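Ferritin (Mycoplasma penetrans, PDB 7DIE) probably oxidises and stores iron, as a ferritin that assembles into a cage of 24 subunits and binds ferric ions in its four-helix subunits. Local coordinates at residues 50-55 and 140-145; 31-36 and 95-100; 21-26 and 107-112; 14-19 and 65-70. All coordinates share one frame; numbering follows the deposited sequence.

All four contacts lie inside one ferritin four-helix bundle and tie its long helices together at different levels. Contacts 2 and 3 both join helix 10-39 to helix 91-118, with centres about 16 Å apart, and contact 2 is nested inside the chain loop closed by contact 3. Contact 4 pairs helix 10-39 with helix 43-70 near one end, its centre about 25 Å from that of contact 2. Contact 1 links helix 43-70 to helix 122-150; it touches contact 2, about 10 Å away between centres. Contacts 3 and 4 also touch, through Ser-108 and His-19. Along the chain the segments of contact 1 alternate with those of every other contact, as do those of contact 4. Contact 1 holds the iron-binding Asp-55 and Asp-144.

Contact 1: residues 50-55 and 140-145; sequences VKMGSD and EEISDV. With FE (Fe (III) ion), chain N; FE (Fe (III) ion), chain G.
The tight part of this contact is apolar: CE of Met-52 reaches CD1 of Ile-142 at 3.8 Å and is only slightly farther from CG1 of the same residue. Met-52 gets there by folding over, with CG beside its backbone N (chi1 -65°) and two further bends along the chain; the two side chains cross at a slant. Both residues are buried.

The other side is loose and polar. Lys-51 runs out extended and meets the carboxylate of Glu-141 at about a right angle, but NZ stays 3.9 Å from OE2, a long salt bridge. Both groups have a stronger partner in Lys-166: its backbone O accepts from Lys-51, and its amine pairs with OE1 of Glu-141.

Iron lies near both segments. In the conformer described, OD2 of Asp-55 binds one ferric ion at 2.3 Å, sharing it with His-60, Asp-134 and Asp-138, while OD1 of Asp-144 holds another at 1.9 Å.

The short helical pieces run nearly antiparallel, at 166°, with axes 12.1 Å apart. The contact joins helices 43-70 and 122-150; Tyr-30 of helix 10-39 packs on both Met-52 and Ile-142, and Ala-98 of helix 91-118 also meets Ile-142.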
loop_
_atom_site.group_PDB
_atom_site.type_symbol
_atom_site.label_atom_id
_atom_site.label_comp_id
_atom_site.label_asym_id
_atom_site.label_seq_id
_atom_site.Cartn_x
_atom_site.Cartn_y
_atom_site.Cartn_z
ATOM N N VAL A 50 29.485 -30.368 7.846
ATOM C CA VAL A 50 28.286 -30.192 8.664
ATOM C C VAL A 50 27.052 -30.145 7.774
ATOM O O VAL A 50 26.007 -30.727 8.097
ATOM C CB VAL A 50 28.400 -28.928 9.538
ATOM C CG1 VAL A 50 27.058 -28.648 10.203
ATOM C CG2 VAL A 50 29.475 -29.115 10.604
ATOM N N LYS A 51 27.153 -29.446 6.643
ATOM C CA LYS A 51 26.028 -29.376 5.716
ATOM C C LYS A 51 25.682 -30.756 5.174
ATOM O O LYS A 51 24.503 -31.125 5.109
ATOM C CB LYS A 51 26.354 -28.420 4.576
ATOM C CG LYS A 51 25.251 -28.326 3.505
ATOM C CD LYS A 51 25.740 -27.569 2.274
ATOM C CE LYS A 51 24.801 -27.770 1.080
ATOM N NZ LYS A 51 25.157 -26.901 -0.097
ATOM N N MET A 52 26.697 -31.542 4.805
ATOM C CA MET A 52 26.433 -32.872 4.256
ATOM C C MET A 52 25.767 -33.768 5.294
ATOM O O MET A 52 24.799 -34.474 4.992
ATOM C CB MET A 52 27.734 -33.515 3.755
ATOM C CG MET A 52 28.405 -32.818 2.578
ATOM S SD MET A 52 27.373 -32.694 1.114
ATOM C CE MET A 52 27.208 -34.409 0.630
ATOM N N GLY A 53 26.285 -33.764 6.527
ATOM C CA GLY A 53 25.685 -34.588 7.565
ATOM C C GLY A 53 24.277 -34.140 7.914
ATOM O O GLY A 53 23.388 -34.968 8.136
ATOM N N SER A 54 24.054 -32.822 7.974
ATOM C CA SER A 54 22.707 -32.332 8.261
ATOM C C SER A 54 21.741 -32.721 7.150
ATOM O O SER A 54 20.579 -33.054 7.421
ATOM C CB SER A 54 22.722 -30.815 8.455
ATOM O OG SER A 54 23.592 -30.482 9.529
ATOM N N ASP A 55 22.194 -32.681 5.892
ATOM C CA ASP A 55 21.331 -33.087 4.787
ATOM C C ASP A 55 20.973 -34.567 4.877
ATOM O O ASP A 55 19.825 -34.958 4.615
ATOM C CB ASP A 55 22.001 -32.792 3.440
ATOM C CG ASP A 55 21.279 -33.460 2.277
ATOM O OD1 ASP A 55 20.147 -33.034 1.982
ATOM O OD2 ASP A 55 21.825 -34.414 1.671
ATOM N N GLU A 140 28.535 -36.320 -6.291
ATOM C CA GLU A 140 29.170 -35.248 -7.054
ATOM C C GLU A 140 29.738 -34.171 -6.140
ATOM O O GLU A 140 30.837 -33.661 -6.381
ATOM C CB GLU A 140 28.182 -34.622 -8.037
ATOM C CG GLU A 140 28.840 -33.557 -8.910
ATOM C CD GLU A 140 27.866 -32.885 -9.854
ATOM O OE1 GLU A 140 26.831 -32.370 -9.389
ATOM O OE2 GLU A 140 28.130 -32.891 -11.069
ATOM N N GLU A 141 28.986 -33.790 -5.106
ATOM C CA GLU A 141 29.441 -32.753 -4.183
ATOM C C GLU A 141 30.730 -33.161 -3.485
ATOM O O GLU A 141 31.679 -32.377 -3.391
ATOM C CB GLU A 141 28.354 -32.471 -3.140
ATOM C CG GLU A 141 27.213 -31.611 -3.653
ATOM C CD GLU A 141 27.301 -30.188 -3.108
ATOM O OE1 GLU A 141 27.931 -29.327 -3.761
ATOM O OE2 GLU A 141 26.757 -29.940 -2.009
ATOM N N ILE A 142 30.768 -34.378 -2.948
ATOM C CA ILE A 142 31.977 -34.823 -2.265
ATOM C C ILE A 142 33.110 -35.009 -3.265
ATOM O O ILE A 142 34.259 -34.622 -3.006
ATOM C CB ILE A 142 31.670 -36.098 -1.470
ATOM C CG1 ILE A 142 30.888 -35.687 -0.223
ATOM C CG2 ILE A 142 32.969 -36.841 -1.102
ATOM C CD1 ILE A 142 30.181 -36.791 0.439
ATOM N N SER A 143 32.792 -35.573 -4.432
ATOM C CA SER A 143 33.768 -35.729 -5.511
ATOM C C SER A 143 34.381 -34.395 -5.930
ATOM O O SER A 143 35.594 -34.312 -6.180
ATOM C CB SER A 143 33.092 -36.409 -6.703
ATOM O OG SER A 143 34.033 -36.748 -7.702
ATOM N N ASP A 144 33.569 -33.336 -6.010
ATOM C CA ASP A 144 34.112 -32.030 -6.387
ATOM C C ASP A 144 35.131 -31.543 -5.359
ATOM O O ASP A 144 36.207 -31.045 -5.720
ATOM C CB ASP A 144 32.982 -31.008 -6.551
ATOM C CG ASP A 144 32.173 -31.214 -7.831
ATOM O OD1 ASP A 144 32.538 -32.070 -8.659
ATOM O OD2 ASP A 144 31.146 -30.533 -7.997
ATOM N N VAL A 145 34.809 -31.673 -4.068
ATOM C CA VAL A 145 35.729 -31.218 -3.026
ATOM C C VAL A 145 36.971 -32.109 -2.976
ATOM O O VAL A 145 38.085 -31.629 -2.745
ATOM C CB VAL A 145 35.011 -31.149 -1.665
ATOM C CG1 VAL A 145 35.968 -30.688 -0.567
ATOM C CG2 VAL A 145 33.819 -30.191 -1.756
HETATM FE FE FE N . 33.434 -32.092 -10.302
HETATM FE FE FE G . 21.453 -35.463 -0.335
HETATM O O HOH W 1 19.489 -34.115 -0.261
HETATM O O HOH W 2 35.205 -33.489 -9.913
HETATM O O HOH W 3 34.184 -30.408 -10.715
#

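Contact 2: residues 31-36 and 95-100; sequences FHLATV and LDAALK
Apolar packing carries the whole contact, and Leu-33 does the reaching. Its CD1 methyl comes to 3.9 Å from CB of Ala-98 and also brushes the backbone there, lying 4.0 Å from N of Ala-98. The same methyl stands 4.5 Å from CB of Ala-97, so one leucine branch meets two successive alanines of the helix opposite. Leu-33 has CG beside its backbone N (chi1 -68°), and chi2 near 180° sends CD1 straight on toward helix 91-118. CA of Leu-33 and CA of Ala-98 are 8.0 Å apart. Phe-88, from the long connection before helix 91-118, packs against both Leu-33 and Ala-97, and Phe-49 of helix 43-70 against Ala-98. Within helix 10-39, CG2 of Val-36 lies 3.5 Å above the plane of the His-32 ring, over one face and displaced toward the rim.

Hydrogen bonds are made beside this packing. OG1 of Thr-35 donates to O of His-32 at 2.7 Å, in the carbonyl plane and on a lone pair, while N of Val-36 gives that oxygen a second bond. ND1 of His-32 and OG1 of Thr-35 also bond to the backbone of Leu-75 in a neighbouring subunit, and OD1 of Asp-96 bonds to NE1 of Trp-146 on helix 122-150.

The chemistry between the two segments is thus apolar and non-directional, resting on Leu-33, whereas His-32 and Thr-35 make directional bonds to another subunit.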
loop_
_atom_site.group_PDB
_atom_site.type_symbol
_atom_site.label_atom_id
_atom_site.label_comp_id
_atom_site.label_asym_id
_atom_site.label_seq_id
_atom_site.Cartn_x
_atom_site.Cartn_y
_atom_site.Cartn_z
ATOM N N PHE A 31 30.051 -35.670 10.424
ATOM C CA PHE A 31 30.207 -34.813 11.597
ATOM C C PHE A 31 31.575 -35.020 12.239
ATOM O O PHE A 31 32.192 -34.064 12.720
ATOM C CB PHE A 31 29.072 -35.068 12.597
ATOM C CG PHE A 31 27.728 -34.580 12.109
ATOM C CD1 PHE A 31 27.562 -33.260 11.703
ATOM C CD2 PHE A 31 26.646 -35.443 12.031
ATOM C CE1 PHE A 31 26.331 -32.794 11.247
ATOM C CE2 PHE A 31 25.415 -34.998 11.569
ATOM C CZ PHE A 31 25.257 -33.661 11.177
ATOM N N HIS A 32 32.066 -36.264 12.266
ATOM C CA HIS A 32 33.441 -36.506 12.702
ATOM C C HIS A 32 34.433 -35.751 11.818
ATOM O O HIS A 32 35.308 -35.021 12.315
ATOM C CB HIS A 32 33.731 -38.015 12.688
ATOM C CG HIS A 32 35.174 -38.357 12.899
ATOM N ND1 HIS A 32 35.821 -38.171 14.107
ATOM C CD2 HIS A 32 36.099 -38.869 12.052
ATOM C CE1 HIS A 32 37.082 -38.551 13.989
ATOM N NE2 HIS A 32 37.273 -38.990 12.759
ATOM N N LEU A 33 34.292 -35.897 10.498
ATOM C CA LEU A 33 35.206 -35.252 9.560
ATOM C C LEU A 33 35.116 -33.733 9.636
ATOM O O LEU A 33 36.092 -33.040 9.335
ATOM C CB LEU A 33 34.912 -35.741 8.144
ATOM C CG LEU A 33 35.251 -37.218 7.893
ATOM C CD1 LEU A 33 35.140 -37.550 6.407
ATOM C CD2 LEU A 33 36.635 -37.575 8.435
ATOM N N ALA A 34 33.958 -33.192 10.021
ATOM C CA ALA A 34 33.881 -31.750 10.245
ATOM C C ALA A 34 34.846 -31.322 11.348
ATOM O O ALA A 34 35.592 -30.355 11.189
ATOM C CB ALA A 34 32.446 -31.341 10.584
ATOM N N THR A 35 34.863 -32.050 12.476
ATOM C CA THR A 35 35.766 -31.664 13.563
ATOM C C THR A 35 37.226 -31.890 13.180
ATOM O O THR A 35 38.100 -31.092 13.540
ATOM C CB THR A 35 35.415 -32.406 14.864
ATOM O OG1 THR A 35 35.673 -33.819 14.738
ATOM C CG2 THR A 35 33.930 -32.184 15.216
ATOM N N VAL A 36 37.514 -32.955 12.432
ATOM C CA VAL A 36 38.889 -33.182 11.985
ATOM C C VAL A 36 39.331 -32.062 11.050
ATOM O O VAL A 36 40.415 -31.481 11.210
ATOM C CB VAL A 36 39.011 -34.557 11.307
ATOM C CG1 VAL A 36 40.413 -34.704 10.692
ATOM C CG2 VAL A 36 38.700 -35.673 12.330
ATOM N N LEU A 95 39.233 -36.215 2.778
ATOM C CA LEU A 95 38.346 -36.315 1.627
ATOM C C LEU A 95 38.343 -37.724 1.049
ATOM O O LEU A 95 37.298 -38.179 0.569
ATOM C CB LEU A 95 38.716 -35.289 0.559
ATOM C CG LEU A 95 37.889 -33.986 0.597
ATOM C CD1 LEU A 95 36.404 -34.234 0.286
ATOM C CD2 LEU A 95 38.036 -33.274 1.934
ATOM N N ASP A 96 39.480 -38.437 1.104
ATOM C CA ASP A 96 39.499 -39.851 0.701
ATOM C C ASP A 96 38.428 -40.642 1.440
ATOM O O ASP A 96 37.711 -41.466 0.853
ATOM C CB ASP A 96 40.867 -40.491 0.994
ATOM C CG ASP A 96 41.956 -40.059 0.026
ATOM O OD1 ASP A 96 41.648 -39.589 -1.090
ATOM O OD2 ASP A 96 43.145 -40.197 0.398
ATOM N N ALA A 97 38.339 -40.432 2.745
ATOM C CA ALA A 97 37.390 -41.194 3.544
ATOM C C ALA A 97 35.961 -40.802 3.203
ATOM O O ALA A 97 35.077 -41.662 3.138
ATOM C CB ALA A 97 37.676 -40.979 5.028
ATOM N N ALA A 98 35.721 -39.503 2.976
ATOM C CA ALA A 98 34.387 -39.047 2.591
ATOM C C ALA A 98 33.967 -39.624 1.244
ATOM O O ALA A 98 32.814 -40.036 1.066
ATOM C CB ALA A 98 34.353 -37.517 2.546
ATOM N N LEU A 99 34.883 -39.632 0.267
ATOM C CA LEU A 99 34.561 -40.196 -1.042
ATOM C C LEU A 99 34.226 -41.683 -0.940
ATOM O O LEU A 99 33.284 -42.161 -1.586
ATOM C CB LEU A 99 35.732 -39.973 -2.001
ATOM C CG LEU A 99 35.505 -40.316 -3.469
ATOM C CD1 LEU A 99 34.401 -39.444 -4.044
ATOM C CD2 LEU A 99 36.803 -40.129 -4.260
ATOM N N LYS A 100 34.997 -42.436 -0.145
ATOM C CA LYS A 100 34.691 -43.855 0.034
ATOM C C LYS A 100 33.319 -44.044 0.668
ATOM O O LYS A 100 32.553 -44.931 0.270
ATOM C CB LYS A 100 35.755 -44.532 0.905
ATOM C CG LYS A 100 37.098 -44.707 0.240
ATOM C CD LYS A 100 38.127 -45.261 1.228
ATOM C CE LYS A 100 39.535 -44.826 0.829
ATOM N NZ LYS A 100 40.490 -44.882 1.969
#

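Contact 3: residues 21-26 and 107-112; sequences NVELCA and ESVKNV
Helices 10-39 and 91-118 come together here with CA of Val-22 and CA of Ser-108 7.4 Å apart. Both methyls of Val-22 touch Ser-108. CG2 of Val-22 meets OG of Ser-108 at 3.9 Å, while its CG1 lies 4.0 Å from CB of the serine. The serine oxygen, anti to the backbone N (chi1 -170°), takes part here through van der Waals contact; OG also shares a hydrogen bond with ND1 of His-19, which lies about one turn before Val-22 on helix 10-39.

Farther inward, OE2 of Glu-23 comes within 4.5 Å of CG2 of Val-109, a distant approach with little packing in it. Phe-131 of helix 122-150 lies against both of these side chains. The carboxylate is buried but well supplied with partners: OE1 forms a salt bridge with Lys-56, and OE2 takes hydrogen bonds from NE2 of His-19 and ND1 of His-60.

His-60 is a ligand of the bound ferric ion, which makes Glu-23 a second-shell residue: by gripping ND1 it can fix the orientation of the imidazole, while His-19 joins this polar network to Ser-108 on the facing helix.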
loop_
_atom_site.group_PDB
_atom_site.type_symbol
_atom_site.label_atom_id
_atom_site.label_comp_id
_atom_site.label_asym_id
_atom_site.label_seq_id
_atom_site.Cartn_x
_atom_site.Cartn_y
_atom_site.Cartn_z
ATOM N N ASN A 21 20.660 -47.087 8.129
ATOM C CA ASN A 21 21.910 -47.149 8.886
ATOM C C ASN A 21 23.095 -46.687 8.047
ATOM O O ASN A 21 24.050 -46.128 8.587
ATOM C CB ASN A 21 22.152 -48.575 9.406
ATOM C CG ASN A 21 21.300 -48.909 10.615
ATOM O OD1 ASN A 21 21.720 -48.705 11.754
ATOM N ND2 ASN A 21 20.088 -49.404 10.375
ATOM N N VAL A 22 23.068 -46.935 6.736
ATOM C CA VAL A 22 24.179 -46.506 5.888
ATOM C C VAL A 22 24.174 -44.989 5.719
ATOM O O VAL A 22 25.236 -44.342 5.741
ATOM C CB VAL A 22 24.128 -47.234 4.534
ATOM C CG1 VAL A 22 25.156 -46.640 3.566
ATOM C CG2 VAL A 22 24.379 -48.742 4.735
ATOM N N GLU A 23 22.988 -44.386 5.551
ATOM C CA GLU A 23 22.933 -42.916 5.496
ATOM C C GLU A 23 23.357 -42.293 6.825
ATOM O O GLU A 23 24.015 -41.243 6.851
ATOM C CB GLU A 23 21.523 -42.445 5.130
ATOM C CG GLU A 23 20.992 -42.988 3.790
ATOM C CD GLU A 23 21.376 -42.110 2.605
ATOM O OE1 GLU A 23 22.322 -41.292 2.729
ATOM O OE2 GLU A 23 20.722 -42.238 1.547
ATOM N N LEU A 24 22.964 -42.912 7.940
ATOM C CA LEU A 24 23.383 -42.425 9.251
ATOM C C LEU A 24 24.873 -42.646 9.464
ATOM O O LEU A 24 25.545 -41.833 10.105
ATOM C CB LEU A 24 22.572 -43.127 10.353
ATOM C CG LEU A 24 22.949 -42.829 11.810
ATOM C CD1 LEU A 24 22.907 -41.319 12.086
ATOM C CD2 LEU A 24 22.010 -43.608 12.770
ATOM N N CYS A 25 25.413 -43.746 8.940
ATOM C CA CYS A 25 26.851 -43.942 9.050
ATOM C C CYS A 25 27.581 -42.804 8.349
ATOM O O CYS A 25 28.552 -42.246 8.883
ATOM C CB CYS A 25 27.236 -45.308 8.461
ATOM S SG CYS A 25 28.995 -45.691 8.599
ATOM N N ALA A 26 27.073 -42.397 7.182
ATOM C CA ALA A 26 27.641 -41.269 6.451
ATOM C C ALA A 26 27.520 -39.986 7.255
ATOM O O ALA A 26 28.488 -39.231 7.378
ATOM C CB ALA A 26 26.950 -41.119 5.091
ATOM N N GLU A 107 26.127 -47.158 -3.520
ATOM C CA GLU A 107 25.976 -48.590 -3.813
ATOM C C GLU A 107 24.838 -49.206 -3.010
ATOM O O GLU A 107 24.113 -50.075 -3.514
ATOM C CB GLU A 107 27.290 -49.328 -3.560
ATOM C CG GLU A 107 28.308 -49.077 -4.679
ATOM C CD GLU A 107 27.702 -49.174 -6.097
ATOM O OE1 GLU A 107 27.651 -48.128 -6.823
ATOM O OE2 GLU A 107 27.293 -50.304 -6.475
ATOM N N SER A 108 24.666 -48.771 -1.757
ATOM C CA SER A 108 23.517 -49.198 -0.961
ATOM C C SER A 108 22.193 -48.827 -1.632
ATOM O O SER A 108 21.289 -49.665 -1.750
ATOM C CB SER A 108 23.605 -48.594 0.443
ATOM O OG SER A 108 22.635 -49.177 1.278
ATOM N N VAL A 109 22.047 -47.567 -2.060
ATOM C CA VAL A 109 20.848 -47.175 -2.805
ATOM C C VAL A 109 20.592 -48.141 -3.960
ATOM O O VAL A 109 19.473 -48.635 -4.151
ATOM C CB VAL A 109 20.975 -45.728 -3.321
ATOM C CG1 VAL A 109 19.838 -45.416 -4.309
ATOM C CG2 VAL A 109 20.964 -44.740 -2.151
ATOM N N LYS A 110 21.620 -48.397 -4.764
ATOM C CA LYS A 110 21.438 -49.255 -5.929
ATOM C C LYS A 110 20.981 -50.652 -5.519
ATOM O O LYS A 110 20.124 -51.251 -6.182
ATOM C CB LYS A 110 22.738 -49.323 -6.734
ATOM C CG LYS A 110 22.649 -50.079 -8.063
ATOM C CD LYS A 110 23.996 -50.001 -8.794
ATOM C CE LYS A 110 23.936 -50.515 -10.220
ATOM N NZ LYS A 110 23.434 -51.906 -10.291
ATOM N N ASN A 111 21.540 -51.186 -4.423
ATOM C CA ASN A 111 21.177 -52.534 -3.985
ATOM C C ASN A 111 19.715 -52.602 -3.568
ATOM O O ASN A 111 18.977 -53.496 -3.996
ATOM C CB ASN A 111 22.071 -52.989 -2.828
ATOM C CG ASN A 111 21.879 -54.463 -2.488
ATOM O OD1 ASN A 111 21.969 -55.325 -3.365
ATOM N ND2 ASN A 111 21.599 -54.755 -1.220
ATOM N N VAL A 112 19.281 -51.669 -2.717
ATOM C CA VAL A 112 17.885 -51.671 -2.283
ATOM C C VAL A 112 16.963 -51.459 -3.473
ATOM O O VAL A 112 15.897 -52.076 -3.576
ATOM C CB VAL A 112 17.644 -50.599 -1.199
ATOM C CG1 VAL A 112 16.181 -50.669 -0.733
ATOM C CG2 VAL A 112 18.604 -50.807 -0.016
#

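Contact 4: residues 14-19 and 65-70; sequences DLVSKH and VKYMMK
Met-68 and Val-16 run alongside one another, pointing opposite ways, and their conformations set how they touch. CG1 of Val-16 stands anti to the backbone N (chi1 173°), and this branch makes the valine's closest approaches: 3.8 Å to CG of Met-68 and 3.9 Å to SD. Met-68 begins with CG beside its own backbone N, continues extended through chi2, then turns at the sulfur with chi3 at 83°. That last bend carries the terminal methyl over to Ser-17, where CE lies 4.2 Å from CB. The sulfur itself passes 4.2 Å from the backbone N of Ser-17, a van der Waals approach.

In the ferritin four-helix bundle, helices 10-39 and 43-70 form the first antiparallel hairpin, and this contact lies toward the end where the first begins and the second finishes. The short segments run at 159° with their axes 10.7 Å apart, a spacing bridged by the length of the methionine.

Tyr-67 brings its ring to the same methyl. CG1 of the valine meets it at the edge, close to the ring plane, with CD2 4.5 Å away. OH of Tyr-67 hydrogen-bonds OG1 of Thr-124, linking the residue to helix 122-150; Val-16 also packs on Thr-124. On the side of Met-68, OG of Ser-17 hydrogen-bonds to the backbone N of Lys-76, and Leu-75 lies against both Ser-17 and Met-68. Lys-70, just past the packed residues, forms salt bridges with Glu-137 and Glu-140 of a neighbouring subunit.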
loop_
_atom_site.group_PDB
_atom_site.type_symbol
_atom_site.label_atom_id
_atom_site.label_comp_id
_atom_site.label_asym_id
_atom_site.label_seq_id
_atom_site.Cartn_x
_atom_site.Cartn_y
_atom_site.Cartn_z
ATOM N N ASP A 14 13.982 -54.922 5.905
ATOM C CA ASP A 14 15.302 -54.940 6.522
ATOM C C ASP A 14 16.326 -54.208 5.665
ATOM O O ASP A 14 17.239 -53.570 6.195
ATOM C CB ASP A 14 15.768 -56.377 6.760
ATOM C CG ASP A 14 15.108 -57.020 7.960
ATOM O OD1 ASP A 14 14.364 -56.342 8.707
ATOM O OD2 ASP A 14 15.346 -58.227 8.153
ATOM N N LEU A 15 16.224 -54.327 4.334
ATOM C CA LEU A 15 17.131 -53.583 3.460
ATOM C C LEU A 15 16.892 -52.079 3.556
ATOM O O LEU A 15 17.837 -51.289 3.467
ATOM C CB LEU A 15 16.964 -54.027 2.003
ATOM C CG LEU A 15 17.593 -55.379 1.654
ATOM C CD1 LEU A 15 17.299 -55.715 0.203
ATOM C CD2 LEU A 15 19.091 -55.332 1.893
ATOM N N VAL A 16 15.632 -51.658 3.681
ATOM C CA VAL A 16 15.357 -50.229 3.863
ATOM C C VAL A 16 15.967 -49.752 5.173
ATOM O O VAL A 16 16.613 -48.701 5.240
ATOM C CB VAL A 16 13.845 -49.954 3.813
ATOM C CG1 VAL A 16 13.565 -48.490 4.170
ATOM C CG2 VAL A 16 13.270 -50.282 2.428
ATOM N N SER A 17 15.756 -50.525 6.238
ATOM C CA SER A 17 16.353 -50.242 7.532
ATOM C C SER A 17 17.876 -50.212 7.442
ATOM O O SER A 17 18.528 -49.339 8.024
ATOM C CB SER A 17 15.856 -51.312 8.515
ATOM O OG SER A 17 15.761 -50.861 9.830
ATOM N N LYS A 18 18.467 -51.153 6.707
ATOM C CA LYS A 18 19.917 -51.140 6.554
ATOM C C LYS A 18 20.373 -49.898 5.809
ATOM O O LYS A 18 21.407 -49.309 6.138
ATOM C CB LYS A 18 20.392 -52.395 5.819
ATOM C CG LYS A 18 21.898 -52.380 5.557
ATOM C CD LYS A 18 22.373 -53.616 4.814
ATOM C CE LYS A 18 23.894 -53.672 4.779
ATOM N NZ LYS A 18 24.399 -54.876 4.069
ATOM N N HIS A 19 19.624 -49.484 4.795
ATOM C CA HIS A 19 20.050 -48.280 4.100
ATOM C C HIS A 19 19.946 -47.047 5.003
ATOM O O HIS A 19 20.783 -46.138 4.916
ATOM C CB HIS A 19 19.253 -48.062 2.825
ATOM C CG HIS A 19 19.749 -46.878 2.073
ATOM N ND1 HIS A 19 21.021 -46.834 1.537
ATOM C CD2 HIS A 19 19.217 -45.648 1.896
ATOM C CE1 HIS A 19 21.226 -45.640 1.013
ATOM N NE2 HIS A 19 20.148 -44.904 1.216
ATOM N N VAL A 65 12.532 -43.052 7.359
ATOM C CA VAL A 65 11.690 -43.395 8.501
ATOM C C VAL A 65 10.222 -43.077 8.211
ATOM O O VAL A 65 9.330 -43.804 8.660
ATOM C CB VAL A 65 12.190 -42.722 9.798
ATOM C CG1 VAL A 65 11.998 -41.228 9.754
ATOM C CG2 VAL A 65 11.448 -43.307 10.997
ATOM N N LYS A 66 9.942 -42.023 7.438
ATOM C CA LYS A 66 8.556 -41.706 7.087
ATOM C C LYS A 66 7.946 -42.783 6.216
ATOM O O LYS A 66 6.765 -43.121 6.362
ATOM C CB LYS A 66 8.487 -40.363 6.348
ATOM C CG LYS A 66 8.673 -39.118 7.235
ATOM C CD LYS A 66 8.149 -37.847 6.523
ATOM C CE LYS A 66 8.771 -36.565 7.086
ATOM N NZ LYS A 66 9.047 -35.501 6.051
ATOM N N TYR A 67 8.728 -43.308 5.276
ATOM C CA TYR A 67 8.243 -44.396 4.432
ATOM C C TYR A 67 7.960 -45.647 5.257
ATOM O O TYR A 67 6.919 -46.289 5.083
ATOM C CB TYR A 67 9.257 -44.717 3.327
ATOM C CG TYR A 67 8.857 -45.965 2.538
ATOM C CD1 TYR A 67 7.680 -45.991 1.794
ATOM C CD2 TYR A 67 9.643 -47.121 2.560
ATOM C CE1 TYR A 67 7.287 -47.141 1.083
ATOM C CE2 TYR A 67 9.257 -48.274 1.862
ATOM C CZ TYR A 67 8.081 -48.282 1.132
ATOM O OH TYR A 67 7.706 -49.417 0.429
ATOM N N MET A 68 8.877 -46.018 6.157
ATOM C CA MET A 68 8.631 -47.207 6.961
ATOM C C MET A 68 7.340 -47.065 7.756
ATOM O O MET A 68 6.552 -48.012 7.834
ATOM C CB MET A 68 9.835 -47.492 7.864
ATOM C CG MET A 68 11.070 -47.861 7.030
ATOM S SD MET A 68 12.424 -48.670 7.926
ATOM C CE MET A 68 11.832 -50.380 7.918
ATOM N N MET A 69 7.078 -45.874 8.308
ATOM C CA MET A 69 5.832 -45.664 9.047
ATOM C C MET A 69 4.611 -45.767 8.138
ATOM O O MET A 69 3.571 -46.290 8.557
ATOM C CB MET A 69 5.855 -44.302 9.759
ATOM C CG MET A 69 6.875 -44.230 10.917
ATOM S SD MET A 69 6.784 -42.639 11.784
ATOM C CE MET A 69 7.283 -41.528 10.508
ATOM N N LYS A 70 4.710 -45.264 6.898
ATOM C CA LYS A 70 3.596 -45.386 5.949
ATOM C C LYS A 70 3.185 -46.841 5.768
ATOM O O LYS A 70 1.994 -47.148 5.623
ATOM C CB LYS A 70 3.973 -44.803 4.583
ATOM C CG LYS A 70 4.037 -43.271 4.509
ATOM C CD LYS A 70 2.651 -42.656 4.650
ATOM C CE LYS A 70 2.704 -41.127 4.741
ATOM N NZ LYS A 70 1.355 -40.577 5.088
#